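Long-range contact in NO-binding heme-dependent sensor protein (PDB 4U9B), which binds nitric oxide at its heme iron and probably acts as a heme-based gas sensor of the H-NOX family: residues A[137-143]-A[161-166]. Sequence-based numbering, arbitrary orientation.
Sequences RLCFCAE and HDTCMH. With ZN (zinc ion), chain D; HEM (protoporphyrin IX containing Fe), chain B.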
loop_
_atom_site.group_PDB
_atom_site.type_symbol
_atom_site.label_atom_id
_atom_site.label_comp_id
_atom_site.label_asym_id
_atom_site.label_seq_id
_atom_site.Cartn_x
_atom_site.Cartn_y
_atom_site.Cartn_z
ATOM N N ARG A 137 -6.423 5.781 -6.608
ATOM C CA ARG A 137 -6.198 4.781 -7.649
ATOM C C ARG A 137 -4.900 4.012 -7.407
ATOM O O ARG A 137 -4.064 3.853 -8.300
ATOM C CB ARG A 137 -6.195 5.441 -9.029
ATOM C CG ARG A 137 -7.450 6.260 -9.299
ATOM C CD ARG A 137 -7.797 6.325 -10.778
ATOM N NE ARG A 137 -6.621 6.514 -11.618
ATOM C CZ ARG A 137 -6.590 6.279 -12.926
ATOM N NH1 ARG A 137 -7.672 5.834 -13.555
ATOM N NH2 ARG A 137 -5.471 6.481 -13.608
ATOM N N LEU A 138 -4.759 3.508 -6.185
ATOM C CA LEU A 138 -3.554 2.786 -5.771
ATOM C C LEU A 138 -3.791 1.281 -5.649
ATOM O O LEU A 138 -3.287 0.632 -4.732
ATOM C CB LEU A 138 -3.047 3.345 -4.439
ATOM C CG LEU A 138 -2.303 4.679 -4.523
ATOM C CD1 LEU A 138 -2.185 5.308 -3.143
ATOM C CD2 LEU A 138 -0.924 4.475 -5.129
ATOM N N CYS A 139 -4.544 0.723 -6.586
ATOM C CA CYS A 139 -4.858 -0.702 -6.549
ATOM C C CYS A 139 -3.600 -1.560 -6.654
ATOM O O CYS A 139 -3.557 -2.671 -6.126
ATOM C CB CYS A 139 -5.830 -1.064 -7.670
ATOM S SG CYS A 139 -5.223 -0.677 -9.322
ATOM N N PHE A 140 -2.570 -1.050 -7.324
ATOM C CA PHE A 140 -1.335 -1.814 -7.462
ATOM C C PHE A 140 -0.567 -1.809 -6.147
ATOM O O PHE A 140 0.176 -2.748 -5.850
ATOM C CB PHE A 140 -0.473 -1.265 -8.602
ATOM C CG PHE A 140 -0.793 -1.869 -9.941
ATOM C CD1 PHE A 140 -1.920 -1.479 -10.641
ATOM C CD2 PHE A 140 0.034 -2.831 -10.496
ATOM C CE1 PHE A 140 -2.217 -2.034 -11.871
ATOM C CE2 PHE A 140 -0.259 -3.391 -11.727
ATOM C CZ PHE A 140 -1.388 -2.992 -12.413
ATOM N N CYS A 141 -0.759 -0.763 -5.349
ATOM C CA CYS A 141 -0.190 -0.728 -4.009
ATOM C C CYS A 141 -0.926 -1.742 -3.134
ATOM O O CYS A 141 -0.317 -2.423 -2.308
ATOM C CB CYS A 141 -0.281 0.682 -3.416
ATOM S SG CYS A 141 0.526 0.889 -1.804
ATOM N N ALA A 142 -2.237 -1.847 -3.334
ATOM C CA ALA A 142 -3.045 -2.835 -2.622
ATOM C C ALA A 142 -2.582 -4.243 -2.968
ATOM O O ALA A 142 -2.456 -5.104 -2.092
ATOM C CB ALA A 142 -4.523 -2.668 -2.963
ATOM N N GLU A 143 -2.336 -4.477 -4.253
ATOM C CA GLU A 143 -1.883 -5.783 -4.714
ATOM C C GLU A 143 -0.545 -6.104 -4.057
ATOM O O GLU A 143 -0.337 -7.206 -3.551
ATOM C CB GLU A 143 -1.769 -5.812 -6.249
ATOM C CG GLU A 143 -1.509 -7.197 -6.818
ATOM C CD GLU A 143 -1.587 -7.259 -8.334
ATOM O OE1 GLU A 143 -2.479 -6.619 -8.931
ATOM O OE2 GLU A 143 -0.754 -7.964 -8.931
ATOM N N HIS A 161 -6.516 -9.698 -11.269
ATOM C CA HIS A 161 -6.903 -8.301 -11.151
ATOM C C HIS A 161 -7.554 -7.902 -12.475
ATOM O O HIS A 161 -7.028 -7.072 -13.217
ATOM C CB HIS A 161 -5.657 -7.468 -10.822
ATOM C CG HIS A 161 -5.924 -6.029 -10.501
ATOM N ND1 HIS A 161 -5.011 -5.250 -9.823
ATOM C CD2 HIS A 161 -6.973 -5.220 -10.782
ATOM C CE1 HIS A 161 -5.489 -4.026 -9.691
ATOM N NE2 HIS A 161 -6.678 -3.981 -10.267
ATOM N N ASP A 162 -8.705 -8.513 -12.764
ATOM C CA ASP A 162 -9.293 -8.480 -14.104
ATOM C C ASP A 162 -10.331 -7.373 -14.302
ATOM O O ASP A 162 -10.779 -7.132 -15.423
ATOM C CB ASP A 162 -9.928 -9.834 -14.429
ATOM C CG ASP A 162 -8.906 -10.957 -14.510
ATOM O OD1 ASP A 162 -7.749 -10.692 -14.902
ATOM O OD2 ASP A 162 -9.259 -12.109 -14.186
ATOM N N THR A 163 -10.729 -6.727 -13.212
ATOM C CA THR A 163 -11.463 -5.468 -13.279
ATOM C C THR A 163 -10.570 -4.421 -12.638
ATOM O O THR A 163 -10.029 -4.655 -11.557
ATOM C CB THR A 163 -12.820 -5.534 -12.550
ATOM O OG1 THR A 163 -13.598 -6.618 -13.068
ATOM C CG2 THR A 163 -13.594 -4.227 -12.723
ATOM N N CYS A 164 -10.396 -3.280 -13.303
ATOM C CA CYS A 164 -9.463 -2.268 -12.818
ATOM C C CYS A 164 -9.878 -0.851 -13.183
ATOM O O CYS A 164 -10.323 -0.583 -14.300
ATOM C CB CYS A 164 -8.061 -2.542 -13.360
ATOM S SG CYS A 164 -6.789 -1.462 -12.669
ATOM N N MET A 165 -9.709 0.052 -12.222
ATOM C CA MET A 165 -10.021 1.463 -12.407
ATOM C C MET A 165 -9.169 2.101 -13.497
ATOM O O MET A 165 -9.592 3.059 -14.147
ATOM C CB MET A 165 -9.816 2.223 -11.096
ATOM C CG MET A 165 -10.709 1.767 -9.955
ATOM S SD MET A 165 -10.414 2.685 -8.429
ATOM C CE MET A 165 -11.146 4.260 -8.846
ATOM N N HIS A 166 -7.963 1.578 -13.692
ATOM C CA HIS A 166 -7.038 2.165 -14.654
ATOM C C HIS A 166 -7.489 1.958 -16.098
ATOM O O HIS A 166 -6.900 2.528 -17.017
ATOM C CB HIS A 166 -5.636 1.587 -14.464
ATOM C CG HIS A 166 -4.990 1.987 -13.176
ATOM N ND1 HIS A 166 -4.670 3.294 -12.877
ATOM C CD2 HIS A 166 -4.608 1.253 -12.104
ATOM C CE1 HIS A 166 -4.119 3.348 -11.678
ATOM N NE2 HIS A 166 -4.068 2.123 -11.188
HETATM ZN ZN ZN D . -6.866 -1.872 -10.451
HETATM C CHA HEM B . -3.289 3.242 3.116
HETATM C CHB HEM B . -4.499 -1.140 1.457
HETATM C CHC HEM B . -2.824 -3.183 5.496
HETATM C CHD HEM B . -2.752 1.209 7.552
HETATM C C1A HEM B . -3.583 2.208 2.261
HETATM C C2A HEM B . -3.576 2.262 0.813
HETATM C C3A HEM B . -3.908 1.047 0.365
HETATM C C4A HEM B . -4.137 0.187 1.503
HETATM C CMA HEM B . -4.031 0.604 -1.103
HETATM C CAA HEM B . -3.244 3.497 -0.056
HETATM C CBA HEM B . -4.347 4.554 0.049
HETATM C CGA HEM B . -5.469 4.344 -0.944
HETATM O O1A HEM B . -6.415 5.181 -0.956
HETATM O O2A HEM B . -5.443 3.359 -1.729
HETATM C C1B HEM B . -4.105 -2.087 2.370
HETATM C C2B HEM B . -4.108 -3.517 2.164
HETATM C C3B HEM B . -3.654 -4.093 3.294
HETATM C C4B HEM B . -3.331 -3.028 4.226
HETATM C CMB HEM B . -4.602 -4.162 0.849
HETATM C CAB HEM B . -3.432 -5.585 3.638
HETATM C CBB HEM B . -3.313 -6.550 2.720
HETATM C C1C HEM B . -2.660 -2.169 6.419
HETATM C C2C HEM B . -2.192 -2.334 7.776
HETATM C C3C HEM B . -2.173 -1.136 8.373
HETATM C C4C HEM B . -2.624 -0.154 7.394
HETATM C CMC HEM B . -1.797 -3.686 8.406
HETATM C CAC HEM B . -1.717 -0.920 9.839
HETATM C CBC HEM B . -1.930 0.214 10.516
HETATM C C1D HEM B . -2.787 2.146 6.542
HETATM C C2D HEM B . -2.499 3.548 6.726
HETATM C C3D HEM B . -2.666 4.181 5.346
HETATM C C4D HEM B . -3.042 3.103 4.463
HETATM C CMD HEM B . -2.095 4.259 8.032
HETATM C CAD HEM B . -2.472 5.658 4.966
HETATM C CBD HEM B . -3.786 6.420 5.117
HETATM C CGD HEM B . -3.559 7.856 4.728
HETATM O O1D HEM B . -2.565 8.117 4.007
HETATM O O2D HEM B . -4.365 8.739 5.130
HETATM N NA HEM B . -3.923 0.923 2.650
HETATM N NB HEM B . -3.623 -1.821 3.631
HETATM N NC HEM B . -2.915 -0.825 6.220
HETATM N ND HEM B . -3.102 1.922 5.201
HETATM FE FE HEM B . -3.589 0.064 4.478
HETATM O O HOH W 1 -2.196 1.652 -8.680
#
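Cys-139, His-161 and Cys-164 meet at a zinc ion, a site of three cysteines and one histidine completed by Cys-172. In this H-NOX fold the site ties the start of helix 139-152 to the segment 161-166 and to strand 172-179. The His-161 side chain has CG anti to the backbone N (chi1 -173°). Its CB and CG each pass 3.8 Å from Glu-143 OE1; ND1 donates a nearly straight hydrogen bond of 3.0 Å to that OE1; CD2 lies 3.4 Å from the zinc ion; CE1 lies 3.4 Å from Cys-139 SG, which sits at the ring edge; and NE2 binds zinc at 2.1 Å. OE1 lies in the imidazole plane, while the carboxylate is turned 58° from the ring. Glu-143, whose OE2 forms a salt bridge with Lys-67, is a second-shell residue that, with the zinc bond, restrains the turn of the imidazole. Beside the metal, His-166 brings CD2 to Cys-139 SG and to the edge of the Phe-140 ring, while its ND1 lies over one face of the Arg-137 guanidinium. With an alanine at His-166, the Cys-139 sulfur would probably lose its contact with CD2, and the water bridging Arg-137 O and Phe-140 N its NE2 partner. The backbone N of His-166 donates to Cys-164 SG at 3.4 Å.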